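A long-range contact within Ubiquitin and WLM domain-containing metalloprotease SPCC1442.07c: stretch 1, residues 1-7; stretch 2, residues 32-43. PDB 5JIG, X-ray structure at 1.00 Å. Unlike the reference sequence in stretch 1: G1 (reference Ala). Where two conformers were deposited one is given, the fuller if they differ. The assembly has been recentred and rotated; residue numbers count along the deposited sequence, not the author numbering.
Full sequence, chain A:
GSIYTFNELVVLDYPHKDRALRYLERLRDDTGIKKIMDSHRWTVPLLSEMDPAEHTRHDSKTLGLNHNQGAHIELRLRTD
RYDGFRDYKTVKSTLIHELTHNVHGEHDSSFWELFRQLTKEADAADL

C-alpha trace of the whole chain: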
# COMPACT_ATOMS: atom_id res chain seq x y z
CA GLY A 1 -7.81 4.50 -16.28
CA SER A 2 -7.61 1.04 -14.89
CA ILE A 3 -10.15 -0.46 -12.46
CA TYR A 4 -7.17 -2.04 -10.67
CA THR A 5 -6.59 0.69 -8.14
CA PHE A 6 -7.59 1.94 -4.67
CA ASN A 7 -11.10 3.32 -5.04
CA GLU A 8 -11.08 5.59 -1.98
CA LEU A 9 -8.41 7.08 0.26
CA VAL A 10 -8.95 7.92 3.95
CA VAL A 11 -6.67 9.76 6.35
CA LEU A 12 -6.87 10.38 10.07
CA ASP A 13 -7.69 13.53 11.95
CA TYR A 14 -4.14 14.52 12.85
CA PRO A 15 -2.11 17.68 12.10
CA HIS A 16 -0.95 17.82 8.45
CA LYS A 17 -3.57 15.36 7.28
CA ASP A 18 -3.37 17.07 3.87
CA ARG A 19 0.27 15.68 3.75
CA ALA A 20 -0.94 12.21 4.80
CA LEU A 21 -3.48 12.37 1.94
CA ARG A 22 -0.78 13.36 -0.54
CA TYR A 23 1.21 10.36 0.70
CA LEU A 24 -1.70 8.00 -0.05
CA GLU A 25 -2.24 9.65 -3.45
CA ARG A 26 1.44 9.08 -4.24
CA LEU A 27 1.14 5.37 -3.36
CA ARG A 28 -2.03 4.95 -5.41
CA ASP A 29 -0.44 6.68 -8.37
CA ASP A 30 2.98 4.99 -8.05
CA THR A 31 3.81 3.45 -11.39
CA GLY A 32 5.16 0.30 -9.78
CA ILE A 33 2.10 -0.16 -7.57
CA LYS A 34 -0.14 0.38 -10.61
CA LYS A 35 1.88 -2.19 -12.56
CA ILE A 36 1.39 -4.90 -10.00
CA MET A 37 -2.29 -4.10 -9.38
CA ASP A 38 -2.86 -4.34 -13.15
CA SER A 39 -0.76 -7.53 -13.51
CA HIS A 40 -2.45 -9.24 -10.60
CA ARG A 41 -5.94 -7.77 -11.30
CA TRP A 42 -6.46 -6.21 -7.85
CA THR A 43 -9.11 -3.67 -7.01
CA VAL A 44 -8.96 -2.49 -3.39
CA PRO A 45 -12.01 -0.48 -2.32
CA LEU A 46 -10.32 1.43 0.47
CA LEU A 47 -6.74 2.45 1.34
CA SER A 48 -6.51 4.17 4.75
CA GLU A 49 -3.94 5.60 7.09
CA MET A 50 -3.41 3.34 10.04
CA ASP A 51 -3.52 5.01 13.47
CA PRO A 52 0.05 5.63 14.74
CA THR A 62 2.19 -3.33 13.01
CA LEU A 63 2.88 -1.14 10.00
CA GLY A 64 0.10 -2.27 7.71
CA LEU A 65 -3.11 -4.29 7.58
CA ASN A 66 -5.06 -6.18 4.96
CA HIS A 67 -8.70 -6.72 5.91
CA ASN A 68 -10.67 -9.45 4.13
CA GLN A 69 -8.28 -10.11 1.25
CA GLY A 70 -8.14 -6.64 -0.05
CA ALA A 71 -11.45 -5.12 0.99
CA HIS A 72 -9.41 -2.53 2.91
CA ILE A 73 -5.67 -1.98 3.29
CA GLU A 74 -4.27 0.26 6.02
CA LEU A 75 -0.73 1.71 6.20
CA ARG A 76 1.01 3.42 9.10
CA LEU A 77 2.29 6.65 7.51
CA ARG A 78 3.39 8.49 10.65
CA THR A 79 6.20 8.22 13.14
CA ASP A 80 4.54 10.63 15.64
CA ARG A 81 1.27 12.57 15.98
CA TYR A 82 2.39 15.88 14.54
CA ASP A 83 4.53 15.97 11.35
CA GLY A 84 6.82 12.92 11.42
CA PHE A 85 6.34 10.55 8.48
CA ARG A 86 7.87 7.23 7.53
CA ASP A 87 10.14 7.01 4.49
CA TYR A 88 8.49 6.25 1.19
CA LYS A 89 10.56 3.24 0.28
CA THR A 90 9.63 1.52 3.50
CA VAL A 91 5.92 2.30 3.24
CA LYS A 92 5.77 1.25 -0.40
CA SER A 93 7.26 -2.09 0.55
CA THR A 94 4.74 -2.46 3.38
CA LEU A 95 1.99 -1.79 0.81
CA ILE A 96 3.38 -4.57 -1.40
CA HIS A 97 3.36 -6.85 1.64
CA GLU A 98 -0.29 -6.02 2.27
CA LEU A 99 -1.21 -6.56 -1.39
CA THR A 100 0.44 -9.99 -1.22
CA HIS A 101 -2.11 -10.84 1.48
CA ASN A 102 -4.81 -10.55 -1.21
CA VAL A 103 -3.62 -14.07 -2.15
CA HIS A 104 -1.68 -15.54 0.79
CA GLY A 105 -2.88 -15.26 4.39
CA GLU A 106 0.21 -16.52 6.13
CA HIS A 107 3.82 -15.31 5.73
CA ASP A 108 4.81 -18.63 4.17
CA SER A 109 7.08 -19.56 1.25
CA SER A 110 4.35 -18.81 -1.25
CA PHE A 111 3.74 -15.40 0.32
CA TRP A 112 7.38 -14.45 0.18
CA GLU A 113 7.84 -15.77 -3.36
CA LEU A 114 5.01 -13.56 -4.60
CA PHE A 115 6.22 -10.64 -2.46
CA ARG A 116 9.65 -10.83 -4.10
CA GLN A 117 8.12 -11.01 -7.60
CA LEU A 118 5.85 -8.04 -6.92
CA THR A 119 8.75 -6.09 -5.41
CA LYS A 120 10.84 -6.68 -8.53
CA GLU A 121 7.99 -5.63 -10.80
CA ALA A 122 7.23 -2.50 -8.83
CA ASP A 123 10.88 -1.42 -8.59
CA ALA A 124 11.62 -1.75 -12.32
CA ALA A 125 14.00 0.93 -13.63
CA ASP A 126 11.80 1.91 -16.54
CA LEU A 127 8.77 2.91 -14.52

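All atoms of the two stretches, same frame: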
# COMPACT_ATOMS: atom_id res chain seq x y z
N GLY A 1 -8.79 5.14 -17.10
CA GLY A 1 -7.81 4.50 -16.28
C GLY A 1 -8.28 3.14 -15.88
O GLY A 1 -9.37 2.78 -16.05
N SER A 2 -7.36 2.39 -15.33
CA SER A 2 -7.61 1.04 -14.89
C SER A 2 -8.57 0.91 -13.70
O SER A 2 -8.53 1.74 -12.82
CB SER A 2 -6.23 0.53 -14.37
OG SER A 2 -6.35 -0.69 -13.98
N ILE A 3 -9.36 -0.16 -13.63
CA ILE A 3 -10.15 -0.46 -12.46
C ILE A 3 -9.29 -1.04 -11.33
O ILE A 3 -9.79 -1.18 -10.20
CB ILE A 3 -11.30 -1.46 -12.74
CG1 ILE A 3 -10.83 -2.84 -13.12
CG2 ILE A 3 -12.24 -0.85 -13.76
CD1 ILE A 3 -11.94 -3.86 -13.30
N TYR A 4 -8.03 -1.41 -11.63
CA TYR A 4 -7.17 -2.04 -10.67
C TYR A 4 -6.40 -0.97 -9.91
O TYR A 4 -5.24 -0.66 -10.20
CB TYR A 4 -6.25 -3.06 -11.37
CG TYR A 4 -7.07 -4.09 -12.15
CD1 TYR A 4 -6.86 -4.30 -13.49
CD2 TYR A 4 -8.00 -4.87 -11.49
CE1 TYR A 4 -7.61 -5.23 -14.21
CE2 TYR A 4 -8.75 -5.80 -12.20
CZ TYR A 4 -8.54 -5.98 -13.52
OH TYR A 4 -9.29 -6.94 -14.20
N THR A 5 -7.08 -0.44 -8.92
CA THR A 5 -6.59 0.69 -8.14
C THR A 5 -7.24 0.64 -6.75
O THR A 5 -7.94 -0.29 -6.40
CB THR A 5 -6.88 1.99 -8.90
OG1 THR A 5 -6.15 3.06 -8.27
CG2 THR A 5 -8.35 2.30 -8.98
N PHE A 6 -6.97 1.70 -5.97
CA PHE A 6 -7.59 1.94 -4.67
C PHE A 6 -8.75 2.92 -4.90
O PHE A 6 -8.51 4.04 -5.33
CB PHE A 6 -6.59 2.53 -3.70
CG PHE A 6 -5.38 1.65 -3.49
CD1 PHE A 6 -4.23 1.89 -4.20
CD2 PHE A 6 -5.42 0.57 -2.65
CE1 PHE A 6 -3.11 1.07 -4.04
CE2 PHE A 6 -4.31 -0.24 -2.47
CZ PHE A 6 -3.16 -0.01 -3.20
N ASN A 7 -9.98 2.50 -4.64
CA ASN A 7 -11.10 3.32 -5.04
C ASN A 7 -11.32 4.55 -4.18
O ASN A 7 -11.86 5.53 -4.67
CB ASN A 7 -12.39 2.49 -5.08
CG ASN A 7 -12.41 1.48 -6.20
OD1 ASN A 7 -11.72 1.62 -7.20
ND2 ASN A 7 -13.22 0.43 -6.00
N GLY A 32 4.89 1.68 -10.16
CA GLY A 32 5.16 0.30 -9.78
C GLY A 32 3.99 -0.36 -9.09
O GLY A 32 3.66 -1.52 -9.38
N ILE A 33 3.33 0.34 -8.19
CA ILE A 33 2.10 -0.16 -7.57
C ILE A 33 1.02 -0.39 -8.61
O ILE A 33 0.35 -1.42 -8.63
CB ILE A 33 1.64 0.80 -6.45
CG1 ILE A 33 2.63 0.89 -5.30
CG2 ILE A 33 0.24 0.44 -5.95
CD1 ILE A 33 2.90 -0.43 -4.56
N LYS A 34 0.86 0.56 -9.54
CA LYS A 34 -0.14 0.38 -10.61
C LYS A 34 0.21 -0.84 -11.45
O LYS A 34 -0.71 -1.60 -11.82
CB LYS A 34 -0.23 1.64 -11.44
CG LYS A 34 -0.84 2.82 -10.80
CD LYS A 34 -0.84 4.06 -11.66
CE LYS A 34 -2.04 4.14 -12.45
NZ LYS A 34 -2.41 5.61 -12.60
N LYS A 35 1.50 -1.05 -11.76
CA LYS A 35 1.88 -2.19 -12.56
C LYS A 35 1.48 -3.49 -11.94
O LYS A 35 0.96 -4.36 -12.61
CB LYS A 35 3.43 -2.14 -12.80
CG LYS A 35 3.95 -3.15 -13.74
CD LYS A 35 3.82 -2.70 -15.14
CE LYS A 35 4.51 -3.65 -16.12
NZ LYS A 35 3.70 -3.97 -17.28
N ILE A 36 1.74 -3.65 -10.63
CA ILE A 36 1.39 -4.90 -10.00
C ILE A 36 -0.12 -5.05 -9.80
O ILE A 36 -0.63 -6.19 -9.87
CB ILE A 36 2.18 -5.18 -8.71
CG1 ILE A 36 1.95 -4.14 -7.64
CG2 ILE A 36 3.64 -5.35 -9.07
CD1 ILE A 36 2.57 -4.48 -6.30
N MET A 37 -0.84 -3.98 -9.51
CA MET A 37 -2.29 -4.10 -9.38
C MET A 37 -2.93 -4.48 -10.72
O MET A 37 -3.86 -5.29 -10.75
CB MET A 37 -2.87 -2.88 -8.75
CG MET A 37 -2.34 -2.77 -7.32
SD MET A 37 -2.99 -1.33 -6.39
CE MET A 37 -4.69 -1.86 -6.09
N ASP A 38 -2.39 -3.94 -11.82
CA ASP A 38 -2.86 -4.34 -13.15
C ASP A 38 -2.47 -5.79 -13.41
O ASP A 38 -3.31 -6.58 -13.86
CB ASP A 38 -2.26 -3.41 -14.20
CG ASP A 38 -2.94 -2.09 -14.26
OD1 ASP A 38 -2.32 -1.14 -14.75
OD2 ASP A 38 -4.20 -2.04 -14.06
N SER A 39 -1.22 -6.17 -13.17
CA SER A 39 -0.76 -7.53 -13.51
C SER A 39 -1.51 -8.59 -12.74
O SER A 39 -1.83 -9.66 -13.26
CB SER A 39 0.76 -7.66 -13.26
OG SER A 39 1.47 -6.79 -14.12
N HIS A 40 -1.79 -8.30 -11.46
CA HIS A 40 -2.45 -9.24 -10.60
C HIS A 40 -3.97 -9.02 -10.47
O HIS A 40 -4.63 -9.73 -9.75
CB HIS A 40 -1.77 -9.36 -9.22
CG HIS A 40 -1.65 -10.72 -8.72
ND1 HIS A 40 -2.73 -11.54 -8.57
CD2 HIS A 40 -0.59 -11.49 -8.38
CE1 HIS A 40 -2.37 -12.73 -8.12
NE2 HIS A 40 -1.05 -12.73 -7.98
N ARG A 41 -4.49 -8.07 -11.22
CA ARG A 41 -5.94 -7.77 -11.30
C ARG A 41 -6.54 -7.54 -9.92
O ARG A 41 -7.51 -8.16 -9.54
CB ARG A 41 -6.65 -8.83 -12.11
CG ARG A 41 -6.23 -8.85 -13.53
CD ARG A 41 -6.86 -9.91 -14.41
NE ARG A 41 -8.28 -9.94 -14.33
CZ ARG A 41 -9.03 -10.87 -13.73
NH1 ARG A 41 -10.35 -10.76 -13.79
NH2 ARG A 41 -8.49 -11.89 -13.04
N TRP A 42 -5.98 -6.58 -9.19
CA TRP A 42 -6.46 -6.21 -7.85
C TRP A 42 -7.12 -4.88 -7.86
O TRP A 42 -6.54 -3.86 -8.27
CB TRP A 42 -5.28 -6.18 -6.89
CG TRP A 42 -4.72 -7.50 -6.56
CD1 TRP A 42 -5.38 -8.67 -6.51
CD2 TRP A 42 -3.37 -7.79 -6.24
NE1 TRP A 42 -4.52 -9.70 -6.14
CE2 TRP A 42 -3.29 -9.16 -5.97
CE3 TRP A 42 -2.20 -7.02 -6.18
CZ2 TRP A 42 -2.06 -9.79 -5.65
CZ3 TRP A 42 -1.01 -7.65 -5.88
CH2 TRP A 42 -0.97 -8.98 -5.55
N THR A 43 -8.38 -4.87 -7.36
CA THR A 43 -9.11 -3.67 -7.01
C THR A 43 -9.30 -3.65 -5.52
O THR A 43 -9.79 -4.64 -4.94
CB THR A 43 -10.47 -3.61 -7.69
OG1 THR A 43 -10.33 -3.67 -9.13
CG2 THR A 43 -11.25 -2.42 -7.23

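The N-terminal segment, mostly loop, lies against the last turns of a helix that begins before G32 and the loop that follows it; the two bury 552 Å² of surface, both sides summed. Across the stretches the nearest CA atoms are those of Y4 and T43, 4.5 Å apart; the backbones come closer still at Y4 CA and W42 O, 3.1 Å. The hollow that receives Y4 lies between the helix end (M37, D38) and the loop after it (R41 to T43). R41 leaves helical geometry with positive phi in a Schellman motif, and the chain folds back through W42 N to M37 O (2.9 Å) and, weakly, R41 N to D38 O (3.3 Å). Y4 lies against this bend and has the largest covered area of any residue here, 140 Å². R41 CA sits over one face of its ring, 3.6 Å from the centroid and 17° off the normal, a CH-pi contact, while D38 OD2 lies at the ring edge. The base of the side chain rests on the helix, with Y4 CB 3.3 Å from M37 O and 4.3 Å from M37 CB; at the far end Y4 OH reaches 3.2 Å from R41 NE. Two hydrogen bonds pin the segment beside the tyrosine. S2 OG donates to D38 OD2 (2.5 Å), a short bond to a carboxylate, and the same S2 OG accepts from Y4 N (3.0 Å), so the serine links helix to tyrosine backbone. T43 OG1 donates to I3 O (2.8 Å). Deeper, F6 packs against the helix side: its CB points away from the second stretch, but the ring end comes nearer. M37 lies against the ring, with CE over one face (3.9 Å from the F6 ring centroid, 14° off the normal) and SD oblique at 3.9 Å, giving CH-pi and sulfur-aromatic contacts. I33 CG2 meets the ring edge, 3.9 Å from F6 CE1.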